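Local coordinates for xyloglucan-specific endo-beta-1,4-glucanase BoGH9A (PDB 6DHT), which hydrolyses internal beta-1,4-glucosidic linkages in the backbone of xyloglucan, releasing xyloglucan oligosaccharides, at residues 209-213 with 214-218; 272-275 with 276-280. All coordinates share one frame; numbering follows the deposited sequence.

Contact 1 of 2, residues 209-213 with 214-218; sequences NHTPD and LLDEM. With CA (calcium ion), chain D; EDO (1,2-ethanediol), chain H.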
loop_
_atom_site.group_PDB
_atom_site.type_symbol
_atom_site.label_atom_id
_atom_site.label_comp_id
_atom_site.label_asym_id
_atom_site.label_seq_id
_atom_site.Cartn_x
_atom_site.Cartn_y
_atom_site.Cartn_z
ATOM N N ASN A 209 2.733 21.822 -11.436
ATOM C CA ASN A 209 4.169 22.058 -11.446
ATOM C C ASN A 209 4.856 21.134 -12.455
ATOM O O ASN A 209 4.188 20.533 -13.284
ATOM C CB ASN A 209 4.768 21.949 -10.043
ATOM C CG ASN A 209 4.785 20.532 -9.500
ATOM O OD1 ASN A 209 4.554 19.546 -10.218
ATOM N ND2 ASN A 209 5.086 20.431 -8.219
ATOM N N HIS A 210 6.174 20.999 -12.354
ATOM C CA HIS A 210 6.947 20.218 -13.321
ATOM C C HIS A 210 7.372 18.842 -12.818
ATOM O O HIS A 210 8.255 18.200 -13.395
ATOM C CB HIS A 210 8.196 21.008 -13.754
ATOM C CG HIS A 210 7.891 22.168 -14.647
ATOM N ND1 HIS A 210 7.198 23.278 -14.215
ATOM C CD2 HIS A 210 8.171 22.384 -15.953
ATOM C CE1 HIS A 210 7.065 24.129 -15.217
ATOM N NE2 HIS A 210 7.649 23.611 -16.282
ATOM N N THR A 211 6.725 18.384 -11.742
ATOM C CA THR A 211 7.132 17.164 -11.058
ATOM C C THR A 211 5.964 16.172 -11.110
ATOM O O THR A 211 4.814 16.584 -10.963
ATOM C CB THR A 211 7.493 17.459 -9.618
ATOM O OG1 THR A 211 8.543 18.450 -9.596
ATOM C CG2 THR A 211 8.022 16.212 -8.936
ATOM N N PRO A 212 6.256 14.886 -11.366
ATOM C CA PRO A 212 5.167 13.895 -11.278
ATOM C C PRO A 212 4.456 13.945 -9.931
ATOM O O PRO A 212 5.078 14.020 -8.865
ATOM C CB PRO A 212 5.894 12.556 -11.460
ATOM C CG PRO A 212 7.112 12.919 -12.318
ATOM C CD PRO A 212 7.535 14.256 -11.747
ATOM N N ASP A 213 3.139 13.923 -10.015
ATOM C CA ASP A 213 2.280 14.097 -8.846
ATOM C C ASP A 213 2.538 13.048 -7.760
ATOM O O ASP A 213 2.458 13.386 -6.585
ATOM C CB ASP A 213 0.799 14.106 -9.224
ATOM C CG ASP A 213 0.333 15.408 -9.850
ATOM O OD1 ASP A 213 1.166 16.319 -10.059
ATOM O OD2 ASP A 213 -0.868 15.504 -10.161
ATOM N N LEU A 214 2.842 11.802 -8.132
ATOM C CA LEU A 214 3.217 10.807 -7.127
ATOM C C LEU A 214 4.398 11.303 -6.307
ATOM O O LEU A 214 4.388 11.171 -5.076
ATOM C CB LEU A 214 3.506 9.437 -7.728
ATOM C CG LEU A 214 3.876 8.340 -6.722
ATOM C CD1 LEU A 214 3.369 7.001 -7.266
ATOM C CD2 LEU A 214 5.336 8.269 -6.424
ATOM N N LEU A 215 5.412 11.885 -6.959
ATOM C CA LEU A 215 6.571 12.374 -6.230
ATOM C C LEU A 215 6.233 13.607 -5.401
ATOM O O LEU A 215 6.739 13.737 -4.294
ATOM C CB LEU A 215 7.706 12.708 -7.184
ATOM C CG LEU A 215 8.343 11.524 -7.904
ATOM C CD1 LEU A 215 9.562 11.995 -8.729
ATOM C CD2 LEU A 215 8.739 10.386 -6.962
ATOM N N ASP A 216 5.373 14.492 -5.902
ATOM C CA ASP A 216 4.904 15.599 -5.051
ATOM C C ASP A 216 4.314 15.080 -3.752
ATOM O O ASP A 216 4.582 15.599 -2.648
ATOM C CB ASP A 216 3.861 16.465 -5.729
ATOM C CG ASP A 216 4.406 17.235 -6.924
ATOM O OD1 ASP A 216 5.450 17.923 -6.801
ATOM O OD2 ASP A 216 3.754 17.146 -7.975
ATOM N N GLU A 217 3.470 14.066 -3.872
ATOM C CA GLU A 217 2.826 13.531 -2.690
ATOM C C GLU A 217 3.841 12.917 -1.725
ATOM O O GLU A 217 3.801 13.197 -0.522
ATOM C CB GLU A 217 1.739 12.511 -3.047
ATOM C CG GLU A 217 0.838 12.154 -1.850
ATOM C CD GLU A 217 0.103 13.377 -1.309
ATOM O OE1 GLU A 217 -0.565 14.071 -2.114
ATOM O OE2 GLU A 217 0.236 13.677 -0.091
ATOM N N MET A 218 4.762 12.110 -2.250
ATOM C CA MET A 218 5.770 11.532 -1.404
ATOM C C MET A 218 6.530 12.628 -0.694
ATOM O O MET A 218 6.835 12.495 0.483
ATOM C CB MET A 218 6.749 10.639 -2.183
ATOM C CG MET A 218 6.128 9.526 -3.036
ATOM S SD MET A 218 5.117 8.332 -2.143
ATOM C CE MET A 218 3.484 8.971 -2.468
HETATM CA CA CA D . 3.049 17.732 -10.079
HETATM C C1 EDO H . 4.821 16.932 -15.767
HETATM O O1 EDO H . 4.567 17.643 -14.551
HETATM C C2 EDO H . 5.865 15.867 -15.461
HETATM O O2 EDO H . 5.294 14.965 -14.514
HETATM O O HOH W 1 2.507 18.286 -12.311
#

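Contact 2 of 2, residues 272-275 with 276-280; sequences AAVM and AQSSR. With EDO (1,2-ethanediol), chain I.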
loop_
_atom_site.group_PDB
_atom_site.type_symbol
_atom_site.label_atom_id
_atom_site.label_comp_id
_atom_site.label_asym_id
_atom_site.label_seq_id
_atom_site.Cartn_x
_atom_site.Cartn_y
_atom_site.Cartn_z
ATOM N N ALA A 272 16.906 5.943 6.083
ATOM C CA ALA A 272 18.087 5.924 5.229
ATOM C C ALA A 272 17.751 5.370 3.851
ATOM O O ALA A 272 18.135 5.938 2.844
ATOM C CB ALA A 272 19.189 5.123 5.881
ATOM N N ALA A 273 17.000 4.276 3.824
ATOM C CA ALA A 273 16.668 3.620 2.558
ATOM C C ALA A 273 15.836 4.545 1.687
ATOM O O ALA A 273 16.124 4.733 0.516
ATOM C CB ALA A 273 15.932 2.337 2.820
ATOM N N VAL A 274 14.769 5.106 2.254
ATOM C CA VAL A 274 13.873 5.929 1.459
ATOM C C VAL A 274 14.512 7.250 1.063
ATOM O O VAL A 274 14.245 7.780 0.002
ATOM C CB VAL A 274 12.509 6.096 2.158
ATOM C CG1 VAL A 274 12.531 7.151 3.233
ATOM C CG2 VAL A 274 11.412 6.401 1.145
ATOM N N MET A 275 15.405 7.764 1.899
ATOM C CA MET A 275 16.080 9.005 1.544
ATOM C C MET A 275 17.125 8.776 0.432
ATOM O O MET A 275 17.203 9.563 -0.496
ATOM C CB MET A 275 16.686 9.660 2.799
ATOM C CG MET A 275 15.622 10.243 3.715
ATOM S SD MET A 275 14.791 11.611 2.935
ATOM C CE MET A 275 13.468 11.884 4.105
ATOM N N ALA A 276 17.845 7.669 0.521
ATOM C CA ALA A 276 18.773 7.295 -0.547
ATOM C C ALA A 276 18.013 7.058 -1.874
ATOM O O ALA A 276 18.425 7.539 -2.938
ATOM C CB ALA A 276 19.553 6.073 -0.139
ATOM N N GLN A 277 16.910 6.307 -1.804
ATOM C CA GLN A 277 16.039 6.110 -2.955
ATOM C C GLN A 277 15.572 7.456 -3.514
ATOM O O GLN A 277 15.675 7.726 -4.702
ATOM C CB GLN A 277 14.824 5.286 -2.511
ATOM C CG GLN A 277 13.886 4.793 -3.620
ATOM C CD GLN A 277 12.582 4.257 -3.068
ATOM O OE1 GLN A 277 11.928 4.898 -2.251
ATOM N NE2 GLN A 277 12.213 3.077 -3.502
ATOM N N SER A 278 14.996 8.284 -2.635
ATOM C CA SER A 278 14.454 9.575 -3.051
ATOM C C SER A 278 15.509 10.497 -3.678
ATOM O O SER A 278 15.194 11.286 -4.569
ATOM C CB SER A 278 13.770 10.274 -1.874
ATOM O OG SER A 278 12.715 9.452 -1.375
ATOM N N SER A 279 16.739 10.417 -3.179
ATOM C CA SER A 279 17.822 11.231 -3.714
ATOM C C SER A 279 17.925 11.035 -5.222
ATOM O O SER A 279 18.054 12.002 -5.972
ATOM C CB SER A 279 19.138 10.863 -3.041
ATOM O OG SER A 279 20.146 11.740 -3.505
ATOM N N ARG A 280 17.845 9.785 -5.677
ATOM C CA ARG A 280 17.932 9.501 -7.106
ATOM C C ARG A 280 16.715 10.015 -7.856
ATOM O O ARG A 280 16.815 10.591 -8.940
ATOM C CB ARG A 280 18.060 7.995 -7.361
ATOM C CG ARG A 280 19.218 7.334 -6.680
ATOM C CD ARG A 280 19.438 5.899 -7.184
ATOM N NE ARG A 280 18.263 5.032 -7.099
ATOM C CZ ARG A 280 17.932 4.300 -6.034
ATOM N NH1 ARG A 280 18.682 4.333 -4.948
ATOM N NH2 ARG A 280 16.834 3.544 -6.058
HETATM C C1 EDO I . 14.660 8.204 -11.457
HETATM O O1 EDO I . 15.906 7.941 -10.791
HETATM C C2 EDO I . 14.280 6.955 -12.240
HETATM O O2 EDO I . 14.613 5.790 -11.470
#

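Contact 1 of 2, residues 209-213 with 214-218
Asn209 and Asp216 hold one calcium ion between them while also bonding to each other. The metal takes Asn209 OD1 at 2.4 Å, the backbone O of Thr211 at 2.3 Å, one oxygen each from two carboxylates, Asp213 OD1 and Asp216 OD2, and a water; Glu206 O completes the site. Asp213 and Asp216 thus bring two carboxylates, their planes 50° apart, to the same ion, whose charge probably offsets their mutual repulsion.

Hydrogen bonds fix the ligands. Asn209 CG sits between its backbone N and carbonyl carbon (chi1 70°), which turns the amide toward the helix start: ND2 donates almost straight to Asp216 OD1 at 2.9 Å, leaving in its own amide plane but meeting the carboxylate from above. Tyr289 also bonds to that oxygen. Asn209 OD1 accepts from Thr211 N at 2.9 Å, an Asx turn that binds the loop back on itself. Asp213 OD2, the oxygen turned from the metal, is held by Ser207 and by Ile202 N.

At the backbone, Pro212 is the N-cap; its O receives Asp216 N at 3.0 Å, and Asp213 O receives Glu217 N. Apolar contact is slight: the Thr211 and Leu215 side chains cross at about a right angle, CG2 of Thr211 lying 3.9 Å from CB of Leu215, and Pro212 CD lies 4.3 Å from Leu215 CD1.

The site therefore ties the loop after helix 194-199 to the first turn of helix 213-226. Tyr190 of helix 176-192 packs on Pro212 and Leu215, while Leu112 of helix 105-117 covers Leu214 and Met218.

Contact 2 of 2, residues 272-275 with 276-280
Ser278 reaches back one turn to Val274 within helix 265-281. Its CB lies 3.2 Å from Val274 O. The first torsion sets OG beside the backbone N and opposite the carbonyl carbon (chi1 -59°), turning the hydroxyl back along the helix, where OG donates to Val274 O at 2.7 Å. The same carbonyl already accepts the helical bond from Ser278 N at 2.8 Å, and the two donors approach from opposite faces of its plane. One oxygen is thus gripped twice by one residue. OG is also bonded to Gln187 NE2 of helix 176-192, so the hydroxyl links two helices. An alanine in its place would probably leave Val274 O with the backbone donor alone and deprive Gln187 NE2 of one of its two acceptors here.

Gln277 supplies the other acceptor. Its chain runs out extended, crosses the Val274 side chain at a slant and brings OE1 to 3.7 Å from Val274 CG2, a plain van der Waals approach; OE1 bonds to Gln187 NE2, while Gln277 NE2 donates a hydrogen bond to Gly184 O.

The remaining links are ordinary helical bonds: Ala276 N to Ala272 O, Gln277 N to Ala273 O and Ser279 N to Met275 O, each 2.9 Å. Ala272 packs on helix 292-309 and Ala276 on helix 339-353, and the bent Met275 chain packs on Leu222, Met225 and Leu226 of helix 213-226.

The chemistry is that of a buried helix with polar residues on its flank: the serine hydroxyl is shared between Val274 O of its own helix and Gln187 of helix 176-192, the Gln277 amide finds its partners in helix 176-192, and alanines and methionine fill the apolar sides.

In the fold
Both contacts are buried in the glycosyl hydrolase family 9 region, each about 18 Å from the centre of the chain; their centres lie about 16 Å apart, and the nearest atoms, about 6 Å apart, do not touch. They share helical neighbours: contact 1 opens helix 213-226, whose later residues cover Met275 of contact 2, and helix 176-192 packs against both, with Gln187 touching Met218 as well as bonding to Gln277 and Ser278. Their chemistry differs with position. At a loop-to-helix junction, 209-218 is built round a calcium ion and carboxylates; along the second half of helix 265-281, 272-280 uses neutral hydrogen bonds and small apolar side chains, with charge entering only at Arg280, paired with Glu348.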